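Local coordinates for uncharacterized protein, DUF633, LMOf2365_1472 (Listeria monocytogenes str. 4b F2365, PDB 3GNL) that has no established function but is probably a tRNA methyltransferase that modifies N1 of an adenine, with S-adenosylmethionine as methyl donor, at residues Ala147-Glu151 and Ser186-Lys192; Ile204-Ser208 and Ala219-Glu223. All blocks are in the same frame, centred on the assembly; numbering follows the deposited sequence. Where two conformers were deposited one is given.

Contact 1 (Ala147-Glu151 and Ser186-Lys192)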
ATOM      1  N   ALA A 147       1.152   2.134   8.921  1.00 18.66           N
ATOM      2  CA  ALA A 147       1.505   1.036   9.788  1.00 18.85           C
ATOM      3  C   ALA A 147       2.577   0.204   9.113  1.00 18.56           C
ATOM      4  O   ALA A 147       2.658   0.155   7.887  1.00 20.43           O
ATOM      5  CB  ALA A 147       0.304   0.165  10.134  1.00 19.68           C
ATOM      6  N   ILE A 148       3.347  -0.473   9.943  1.00 20.04           N
ATOM      7  CA  ILE A 148       4.352  -1.438   9.466  1.00 19.92           C
ATOM      8  C   ILE A 148       4.200  -2.658  10.333  1.00 22.05           C
ATOM      9  O   ILE A 148       4.071  -2.540  11.557  1.00 23.91           O
ATOM     10  CB  ILE A 148       5.820  -0.841   9.396  1.00 20.48           C
ATOM     11  CG1 ILE A 148       6.740  -1.744   8.586  1.00 22.09           C
ATOM     12  CG2 ILE A 148       6.352  -0.410  10.746  1.00 22.79           C
ATOM     13  CD1 ILE A 148       8.083  -1.109   8.207  1.00 22.78           C
ATOM     14  N   LEU A 149       4.156  -3.834   9.702  1.00 21.54           N
ATOM     15  CA  LEU A 149       3.984  -5.047  10.484  1.00 24.09           C
ATOM     16  C   LEU A 149       4.789  -6.162   9.856  1.00 23.21           C
ATOM     17  O   LEU A 149       5.238  -6.061   8.692  1.00 22.56           O
ATOM     18  CB  LEU A 149       2.499  -5.407  10.614  1.00 25.92           C
ATOM     19  CG  LEU A 149       1.691  -5.664   9.340  1.00 28.66           C
ATOM     20  CD1 LEU A 149       1.595  -7.148   8.924  1.00 29.83           C
ATOM     21  CD2 LEU A 149       0.285  -5.102   9.525  1.00 31.49           C
ATOM     22  N   ARG A 150       4.996  -7.222  10.621  1.00 25.96           N
ATOM     23  CA  ARG A 150       5.675  -8.402  10.088  1.00 27.62           C
ATOM     24  C   ARG A 150       4.707  -9.587  10.206  1.00 28.17           C
ATOM     25  O   ARG A 150       4.115  -9.810  11.253  1.00 29.70           O
ATOM     26  CB  ARG A 150       7.002  -8.630  10.837  1.00 29.34           C
ATOM     27  CG  ARG A 150       7.857  -9.794  10.276  1.00 31.94           C
ATOM     28  CD  ARG A 150       9.323  -9.855  10.727  1.00 34.74           C
ATOM     29  NE  ARG A 150       9.637  -9.086  11.932  1.00 39.07           N
ATOM     30  CZ  ARG A 150      10.479  -8.050  11.953  1.00 39.61           C
ATOM     31  NH1 ARG A 150      10.714  -7.402  13.074  1.00 39.97           N
ATOM     32  NH2 ARG A 150      11.101  -7.672  10.845  1.00 40.86           N
ATOM     33  N   GLU A 151       4.499 -10.305   9.118  1.00 28.62           N
ATOM     34  CA  GLU A 151       3.682 -11.515   9.147  1.00 29.60           C
ATOM     35  C   GLU A 151       4.356 -12.555   8.252  1.00 31.53           C
ATOM     36  O   GLU A 151       4.754 -12.250   7.125  1.00 31.17           O
ATOM     37  CB  GLU A 151       2.244 -11.225   8.659  1.00 29.30           C
ATOM     38  CG  GLU A 151       1.310 -12.441   8.701  1.00 29.61           C
ATOM     39  CD  GLU A 151      -0.156 -12.094   8.529  1.00 29.92           C
ATOM     40  OE1 GLU A 151      -0.516 -11.201   7.703  1.00 29.61           O
ATOM     41  OE2 GLU A 151      -0.974 -12.769   9.194  1.00 30.51           O
ATOM     42  N   SER A 186       8.878   2.363  15.249  1.00 21.46           N
ATOM     43  CA  SER A 186       8.627   1.093  15.921  1.00 21.58           C
ATOM     44  C   SER A 186       9.809   0.125  15.817  1.00 22.37           C
ATOM     45  O   SER A 186      10.730   0.348  15.015  1.00 21.46           O
ATOM     46  CB  SER A 186       7.397   0.448  15.332  1.00 22.05           C
ATOM     47  OG  SER A 186       7.731  -0.138  14.086  1.00 23.02           O
ATOM     48  N   ALA A 187       9.808  -0.936  16.613  1.00 22.70           N
ATOM     49  CA  ALA A 187      10.914  -1.876  16.598  1.00 23.27           C
ATOM     50  C   ALA A 187      11.000  -2.548  15.225  1.00 21.77           C
ATOM     51  O   ALA A 187      12.101  -2.847  14.782  1.00 22.85           O
ATOM     52  CB  ALA A 187      10.695  -2.932  17.685  1.00 26.16           C
ATOM     53  N   ILE A 188       9.853  -2.799  14.580  1.00 21.90           N
ATOM     54  CA  ILE A 188       9.865  -3.403  13.245  1.00 18.77           C
ATOM     55  C   ILE A 188      10.451  -2.432  12.212  1.00 18.12           C
ATOM     56  O   ILE A 188      11.249  -2.823  11.354  1.00 18.92           O
ATOM     57  CB  ILE A 188       8.453  -3.893  12.856  1.00 20.59           C
ATOM     58  CG1 ILE A 188       8.044  -5.121  13.739  1.00 22.76           C
ATOM     59  CG2 ILE A 188       8.356  -4.237  11.366  1.00 21.90           C
ATOM     60  CD1 ILE A 188       6.532  -5.391  13.750  1.00 23.75           C
ATOM     61  N   PHE A 189      10.056  -1.178  12.295  1.00 18.69           N
ATOM     62  CA  PHE A 189      10.634  -0.153  11.441  1.00 18.25           C
ATOM     63  C   PHE A 189      12.155  -0.115  11.577  1.00 17.83           C
ATOM     64  O   PHE A 189      12.867  -0.140  10.559  1.00 17.89           O
ATOM     65  CB  PHE A 189      10.030   1.206  11.787  1.00 18.18           C
ATOM     66  CG  PHE A 189      10.620   2.360  10.999  1.00 16.61           C
ATOM     67  CD1 PHE A 189      10.051   2.756   9.807  1.00 17.32           C
ATOM     68  CD2 PHE A 189      11.727   3.072  11.502  1.00 18.99           C
ATOM     69  CE1 PHE A 189      10.578   3.842   9.080  1.00 16.70           C
ATOM     70  CE2 PHE A 189      12.262   4.135  10.778  1.00 17.77           C
ATOM     71  CZ  PHE A 189      11.699   4.530   9.570  1.00 17.45           C
ATOM     72  N   LYS A 190      12.664  -0.023  12.799  1.00 19.34           N
ATOM     73  CA  LYS A 190      14.097   0.113  13.008  1.00 19.19           C
ATOM     74  C   LYS A 190      14.820  -1.154  12.536  1.00 19.45           C
ATOM     75  O   LYS A 190      15.887  -1.032  11.924  1.00 20.28           O
ATOM     76  CB  LYS A 190      14.379   0.348  14.498  1.00 22.48           C
ATOM     77  CG  LYS A 190      13.865   1.669  14.971  1.00 23.17           C
ATOM     78  CD  LYS A 190      14.403   1.957  16.399  1.00 26.84           C
ATOM     79  CE  LYS A 190      13.815   3.237  16.975  1.00 29.01           C
ATOM     80  NZ  LYS A 190      14.447   4.461  16.428  1.00 31.30           N
ATOM     81  N   SER A 191      14.251  -2.329  12.812  1.00 18.85           N
ATOM     82  CA  SER A 191      14.940  -3.565  12.418  1.00 20.07           C
ATOM     83  C   SER A 191      14.956  -3.727  10.892  1.00 19.74           C
ATOM     84  O   SER A 191      15.980  -4.143  10.310  1.00 21.23           O
ATOM     85  CB  SER A 191      14.364  -4.760  13.160  1.00 22.52           C
ATOM     86  OG  SER A 191      13.087  -5.085  12.718  1.00 26.60           O
ATOM     87  N   LYS A 192      13.839  -3.404  10.238  0.50 18.62           N
ATOM     88  CA  LYS A 192      13.757  -3.489   8.771  0.50 19.20           C
ATOM     89  C   LYS A 192      14.838  -2.621   8.123  0.50 19.24           C
ATOM     90  O   LYS A 192      15.590  -3.079   7.264  0.50 18.70           O
ATOM     91  CB  LYS A 192      12.368  -3.058   8.246  0.50 20.02           C
ATOM     92  CG  LYS A 192      12.358  -2.867   6.705  0.50 21.65           C
ATOM     93  CD  LYS A 192      11.102  -2.179   6.136  0.50 23.25           C
ATOM     94  CE  LYS A 192      11.275  -1.926   4.626  0.50 25.17           C
ATOM     95  NZ  LYS A 192      11.612  -3.148   3.864  0.50 27.62           N
TER
HETATM   96  O   HOH W   1       5.192  -1.521  13.738  1.00 29.99           O
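Ile148 and Ile188 lead the packing of strand 147-151 against the first turns of the helix that starts after Ser186. From CB of Ile148, which points at the helix, CG2 branches to its N-terminal end and rests 3.6 Å from Ser186 OG, with Phe189 CB close by. CG1 lies anti to the backbone N (chi1 -166°) and runs along the helix, passing 4.1 Å from Ile188 CG2. At the tip, CD1 meets the aliphatic Lys192 CD at 3.8 Å. Ile188 slides past in the opposite direction, its CD1 settling 4.2 Å from Leu149 CA. Arg150 reaches across Ile188, NH1 3.6 Å from its CG1: Ile188 CG2 lies over one face of the guanidinium, toward the rim, while Ser191 OG sits in plane at the edge, 3.3 Å from NH1. Ser186 is the N-cap residue, its OG accepting from Phe189 N at 3.1 Å in a nearly straight bond (169°), and a water joins that OG to Ile148 O, donating to the carbonyl over 2.7 Å. An apolar centre is thus bordered by polar groups: apolar packing joins the helix start to this outermost strand, and the cap and water satisfy backbone polar groups at the seam.

Contact 2 (Ile204-Ser208 and Ala219-Glu223)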
ATOM      1  N   ILE A 204      28.225  -2.665  -1.369  1.00 19.17           N
ATOM      2  CA  ILE A 204      29.334  -1.755  -1.718  1.00 21.39           C
ATOM      3  C   ILE A 204      30.687  -2.428  -1.582  1.00 22.23           C
ATOM      4  O   ILE A 204      31.528  -2.292  -2.494  1.00 22.35           O
ATOM      5  CB  ILE A 204      29.311  -0.479  -0.872  1.00 21.45           C
ATOM      6  CG1 ILE A 204      28.114   0.367  -1.304  1.00 21.77           C
ATOM      7  CG2 ILE A 204      30.591   0.342  -1.099  1.00 23.23           C
ATOM      8  CD1 ILE A 204      27.822   1.483  -0.377  1.00 23.44           C
ATOM      9  N   GLN A 205      30.882  -3.134  -0.482  1.00 21.32           N
ATOM     10  CA  GLN A 205      32.174  -3.808  -0.247  1.00 22.51           C
ATOM     11  C   GLN A 205      32.426  -4.851  -1.348  1.00 21.27           C
ATOM     12  O   GLN A 205      33.502  -4.888  -1.952  1.00 23.49           O
ATOM     13  CB  GLN A 205      32.244  -4.371   1.169  1.00 25.51           C
ATOM     14  CG  GLN A 205      33.358  -5.465   1.344  1.00 32.52           C
ATOM     15  CD  GLN A 205      34.272  -5.313   2.553  1.00 36.99           C
ATOM     16  OE1 GLN A 205      35.453  -4.926   2.419  1.00 40.04           O
ATOM     17  NE2 GLN A 205      33.768  -5.665   3.725  1.00 39.38           N
ATOM     18  N   THR A 206      31.408  -5.633  -1.706  1.00 19.53           N
ATOM     19  CA  THR A 206      31.535  -6.664  -2.739  1.00 20.06           C
ATOM     20  C   THR A 206      31.930  -6.043  -4.079  1.00 21.84           C
ATOM     21  O   THR A 206      32.825  -6.549  -4.772  1.00 22.41           O
ATOM     22  CB  THR A 206      30.241  -7.450  -2.876  1.00 21.91           C
ATOM     23  OG1 THR A 206      30.040  -8.179  -1.666  1.00 22.84           O
ATOM     24  CG2 THR A 206      30.285  -8.383  -4.061  1.00 23.93           C
ATOM     25  N   ILE A 207      31.309  -4.924  -4.439  1.00 20.58           N
ATOM     26  CA  ILE A 207      31.631  -4.325  -5.723  1.00 21.13           C
ATOM     27  C   ILE A 207      33.031  -3.707  -5.718  1.00 22.41           C
ATOM     28  O   ILE A 207      33.772  -3.866  -6.703  1.00 23.17           O
ATOM     29  CB  ILE A 207      30.603  -3.237  -6.087  1.00 20.80           C
ATOM     30  CG1 ILE A 207      29.242  -3.900  -6.320  1.00 22.37           C
ATOM     31  CG2 ILE A 207      31.059  -2.453  -7.366  1.00 23.35           C
ATOM     32  CD1 ILE A 207      28.119  -2.864  -6.406  1.00 23.92           C
ATOM     33  N   SER A 208      33.358  -3.043  -4.612  1.00 23.01           N
ATOM     34  CA  SER A 208      34.572  -2.241  -4.470  1.00 27.25           C
ATOM     35  C   SER A 208      35.777  -3.128  -4.508  1.00 29.41           C
ATOM     36  O   SER A 208      36.848  -2.696  -4.962  1.00 29.71           O
ATOM     37  CB  SER A 208      34.550  -1.487  -3.138  1.00 27.74           C
ATOM     38  OG  SER A 208      33.547  -0.484  -3.156  1.00 32.60           O
ATOM     39  N   ALA A 219      28.186   4.207 -10.155  1.00 29.47           N
ATOM     40  CA  ALA A 219      26.923   4.901  -9.986  1.00 29.75           C
ATOM     41  C   ALA A 219      26.066   4.105  -8.999  1.00 28.71           C
ATOM     42  O   ALA A 219      25.409   4.698  -8.137  1.00 30.83           O
ATOM     43  CB  ALA A 219      26.211   5.069 -11.305  1.00 29.76           C
ATOM     44  N   LYS A 220      26.114   2.776  -9.107  1.00 27.64           N
ATOM     45  CA  LYS A 220      25.372   1.915  -8.171  1.00 28.40           C
ATOM     46  C   LYS A 220      25.861   2.158  -6.732  1.00 25.70           C
ATOM     47  O   LYS A 220      25.048   2.259  -5.781  1.00 24.92           O
ATOM     48  CB  LYS A 220      25.491   0.440  -8.592  1.00 30.30           C
ATOM     49  CG  LYS A 220      24.661  -0.574  -7.768  1.00 35.76           C
ATOM     50  CD  LYS A 220      24.321  -1.841  -8.602  1.00 38.69           C
ATOM     51  CE  LYS A 220      23.074  -2.568  -8.018  1.00 39.98           C
ATOM     52  NZ  LYS A 220      23.038  -4.058  -8.265  1.00 41.12           N
ATOM     53  N   ILE A 221      27.172   2.287  -6.553  1.00 25.19           N
ATOM     54  CA  ILE A 221      27.769   2.556  -5.254  1.00 23.82           C
ATOM     55  C   ILE A 221      27.303   3.905  -4.695  1.00 26.38           C
ATOM     56  O   ILE A 221      26.918   3.991  -3.548  1.00 24.88           O
ATOM     57  CB  ILE A 221      29.324   2.456  -5.295  1.00 24.80           C
ATOM     58  CG1 ILE A 221      29.743   0.984  -5.433  1.00 23.98           C
ATOM     59  CG2 ILE A 221      29.990   3.085  -4.082  1.00 24.20           C
ATOM     60  CD1 ILE A 221      31.248   0.772  -5.389  1.00 26.24           C
ATOM     61  N   ARG A 222      27.359   4.954  -5.520  1.00 28.09           N
ATOM     62  CA  ARG A 222      26.805   6.246  -5.135  1.00 29.67           C
ATOM     63  C   ARG A 222      25.347   6.137  -4.672  1.00 26.37           C
ATOM     64  O   ARG A 222      24.991   6.704  -3.636  1.00 29.25           O
ATOM     65  CB  ARG A 222      26.932   7.248  -6.275  1.00 32.24           C
ATOM     66  CG  ARG A 222      28.160   8.120  -6.145  1.00 36.02           C
ATOM     67  CD  ARG A 222      28.271   9.129  -7.297  1.00 37.25           C
ATOM     68  NE  ARG A 222      28.866   8.508  -8.487  1.00 40.24           N
ATOM     69  CZ  ARG A 222      28.224   8.256  -9.629  1.00 40.31           C
ATOM     70  NH1 ARG A 222      26.941   8.577  -9.793  1.00 42.43           N
ATOM     71  NH2 ARG A 222      28.875   7.672 -10.612  1.00 39.55           N
ATOM     72  N   GLU A 223      24.525   5.419  -5.436  1.00 27.80           N
ATOM     73  CA  GLU A 223      23.129   5.205  -5.054  1.00 28.44           C
ATOM     74  C   GLU A 223      23.021   4.495  -3.691  1.00 27.06           C
ATOM     75  O   GLU A 223      22.279   4.922  -2.812  1.00 26.16           O
ATOM     76  CB  GLU A 223      22.334   4.448  -6.117  1.00 32.98           C
ATOM     77  CG  GLU A 223      20.918   4.140  -5.591  1.00 38.61           C
ATOM     78  CD  GLU A 223      19.885   3.828  -6.660  1.00 42.34           C
ATOM     79  OE1 GLU A 223      20.063   2.830  -7.403  1.00 43.77           O
ATOM     80  OE2 GLU A 223      18.861   4.565  -6.714  1.00 45.42           O
TER
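Ile204 and Ile221 bring the backbones closest, CA to CA 5.8 Å, where helices 204-208 and 219-223 run nearly antiparallel at 160° with their axes 10.3 Å apart. At that spacing one long side chain can bridge the gap, and Ile221 does so. Its CB does not aim straight at the partner helix, but CG1 stands anti to the carbonyl carbon (chi1 -72°) and the chain continues extended, carrying CD1 across to the side chains of Ile207 and Ser208. There CD1 lies against Ile207 CG2 (3.8 Å) and Ser208 OG (3.4 Å). Ile207 and Ile221 lie alongside each other, pointing in opposite directions. The second branch of Ile221 works separately: its CG2 meets Ile204 CG2 at 4.1 Å, one turn back along the partner helix.

Ser208 can lie against a methyl group because its hydroxyl is already engaged. OG donates to Ile204 O at 2.8 Å from well above the carbonyl plane (43° out of it), while Ser208 N reaches the same oxygen at 2.9 Å; the carbonyl therefore accepts two bonds from one residue, and the hydroxyl proton is turned back into its own helix. At the margin, Ile207 CD1 passes loosely by the aliphatic Lys220 CG. Ile204 also touches Leu224 and Ile228, which extend the apolar stripe along helix 215-235, and Ile207 reaches Asn217 nearer the turn.

No hydrogen bond crosses between the segments; the pairing is apolar, with Ile204 and, about one turn on, Ile207 and Ser208 all packing on Ile221. This is the packing of an antiparallel helical hairpin, consistent with the coiled-coil arm that accompanies the Rossmann-like methyltransferase domain in this tRNA-modifying family.

In the fold
From the N terminus the chain first builds the parallel strands and helices of the Rossmann-like sheet, then adds the antiparallel pair 141-151 and 154-163. Contact 1 closes the loop that runs from the outermost strand 141-151 through its neighbour and two short helices, bringing the start of helix 187-208 back to the sheet. That helix then leads outward to contact 2, which closes a second, shorter loop, formed by the turn between helices 187-208 and 215-235. The contacts follow in series, neither nested nor crossed, with centres about 26 Å apart. Helix 187-208 carries both, joined to the sheet at its base and to its hairpin partner at its far end.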